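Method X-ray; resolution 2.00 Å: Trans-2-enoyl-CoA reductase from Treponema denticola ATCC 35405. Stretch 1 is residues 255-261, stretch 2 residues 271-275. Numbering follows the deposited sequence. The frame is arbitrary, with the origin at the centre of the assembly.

Stretch 1 255-261: HLEATAH
Stretch 2 271-275: RAFVS

Residues 255-261 form one stretch of a longer helix (phi/psi near -65/-40), and 271-275 a stretch of extended strand (phi from -141 to -90, psi from 95 to 149). Their axes run nearly antiparallel, at 164°, and approach to 7.4 Å. CA-CA distances set the register: 6.2 Å for E257 to V274, 5.3 Å for A260 to A272.

Where the CA atoms come nearest, alanine lies on both sides. The CB atoms of A260 and A272 point toward the opposing stretch and lie 4.5 Å apart; A272 CB also sits 3.7 Å from A260 O. A260 CB reaches 4.2 Å from F273 C, against strand backbone.

The main bump is V274, chi1 t (170°). Its CG2 enters a hollow walled by three helix residues: 3.6 Å from L256 O, 3.8 Å from E257 CA and 4.0 Å from A260 CB. L256 (chi1 -121°, between wells; chi2 t) adds its CB at 4.4 Å from V274 CG2, and E257 (m, t, chi3 -8°) its CG at 4.1 Å from V274 CG2.

Strand alternation turns R271 and F273 (both chi1 m) away. No hydrogen bond crosses; within the helix, A260 N donates to L256 O at 3.1 Å, and T259 OG1 (chi1 m) to H255 O at 2.7 Å. The contact buries 230 Å², both sides summed, through apolar and van der Waals contacts.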

# COMPACT_ATOMS: atom_id res chain seq x y z
N HIS A 255 10.99 14.25 0.91
CA HIS A 255 12.24 13.50 0.91
C HIS A 255 12.15 12.35 -0.09
O HIS A 255 13.12 12.03 -0.77
CB HIS A 255 12.55 12.96 2.31
CG HIS A 255 13.93 12.39 2.44
ND1 HIS A 255 14.24 11.10 2.05
CD2 HIS A 255 15.08 12.92 2.92
CE1 HIS A 255 15.52 10.87 2.28
NE2 HIS A 255 16.05 11.96 2.81
N LEU A 256 10.97 11.74 -0.17
CA LEU A 256 10.71 10.66 -1.12
C LEU A 256 10.90 11.16 -2.55
O LEU A 256 11.49 10.47 -3.38
CB LEU A 256 9.28 10.14 -0.96
CG LEU A 256 9.04 8.67 -0.62
CD1 LEU A 256 7.71 8.22 -1.21
CD2 LEU A 256 10.18 7.79 -1.10
N GLU A 257 10.39 12.35 -2.83
CA GLU A 257 10.45 12.93 -4.17
C GLU A 257 11.87 13.32 -4.55
O GLU A 257 12.30 13.10 -5.68
CB GLU A 257 9.51 14.13 -4.27
CG GLU A 257 8.04 13.78 -4.12
CD GLU A 257 7.15 14.99 -3.94
OE1 GLU A 257 7.68 16.11 -3.79
OE2 GLU A 257 5.91 14.83 -3.95
N ALA A 258 12.60 13.90 -3.60
CA ALA A 258 13.99 14.28 -3.83
C ALA A 258 14.86 13.04 -4.03
O ALA A 258 15.86 13.07 -4.73
CB ALA A 258 14.51 15.11 -2.67
N THR A 259 14.45 11.94 -3.40
CA THR A 259 15.18 10.67 -3.52
C THR A 259 15.02 10.07 -4.91
O THR A 259 16.01 9.67 -5.53
CB THR A 259 14.72 9.66 -2.45
OG1 THR A 259 15.07 10.15 -1.15
CG2 THR A 259 15.40 8.32 -2.67
N ALA A 260 13.78 10.01 -5.40
CA ALA A 260 13.50 9.50 -6.74
C ALA A 260 14.24 10.33 -7.77
O ALA A 260 14.64 9.84 -8.82
CB ALA A 260 12.01 9.54 -7.02
N HIS A 261 14.42 11.60 -7.43
CA HIS A 261 15.10 12.55 -8.29
C HIS A 261 16.60 12.26 -8.31
O HIS A 261 17.21 12.22 -9.38
CB HIS A 261 14.84 13.96 -7.77
CG HIS A 261 15.30 15.05 -8.69
ND1 HIS A 261 16.15 16.05 -8.29
CD2 HIS A 261 15.01 15.29 -9.99
CE1 HIS A 261 16.38 16.86 -9.30
NE2 HIS A 261 15.70 16.43 -10.34
N ARG A 271 14.90 4.16 -14.13
CA ARG A 271 13.71 5.00 -14.20
C ARG A 271 12.97 4.98 -12.86
O ARG A 271 12.17 4.09 -12.59
CB ARG A 271 12.79 4.55 -15.33
CG ARG A 271 13.35 4.81 -16.72
CD ARG A 271 12.40 4.33 -17.81
NE ARG A 271 12.28 2.88 -17.84
CZ ARG A 271 11.53 2.20 -18.70
NH1 ARG A 271 10.81 2.85 -19.61
NH2 ARG A 271 11.48 0.88 -18.65
N ALA A 272 13.26 5.97 -12.02
CA ALA A 272 12.68 6.05 -10.68
C ALA A 272 11.54 7.06 -10.62
O ALA A 272 11.65 8.16 -11.16
CB ALA A 272 13.75 6.40 -9.66
N PHE A 273 10.45 6.68 -9.96
CA PHE A 273 9.30 7.56 -9.82
C PHE A 273 8.68 7.44 -8.44
O PHE A 273 8.72 6.38 -7.82
CB PHE A 273 8.22 7.20 -10.84
CG PHE A 273 8.68 7.20 -12.27
CD1 PHE A 273 8.67 8.36 -13.02
CD2 PHE A 273 9.11 6.02 -12.86
CE1 PHE A 273 9.09 8.36 -14.34
CE2 PHE A 273 9.53 6.01 -14.18
CZ PHE A 273 9.52 7.18 -14.92
N VAL A 274 8.11 8.54 -7.96
CA VAL A 274 7.16 8.46 -6.87
C VAL A 274 5.79 8.28 -7.50
O VAL A 274 5.41 9.05 -8.38
CB VAL A 274 7.16 9.73 -6.00
CG1 VAL A 274 5.98 9.71 -5.03
CG2 VAL A 274 8.47 9.86 -5.24
N SER A 275 5.07 7.25 -7.07
CA SER A 275 3.72 7.03 -7.57
C SER A 275 2.71 7.46 -6.52
O SER A 275 2.62 6.87 -5.45
CB SER A 275 3.51 5.56 -7.93
OG SER A 275 2.21 5.34 -8.46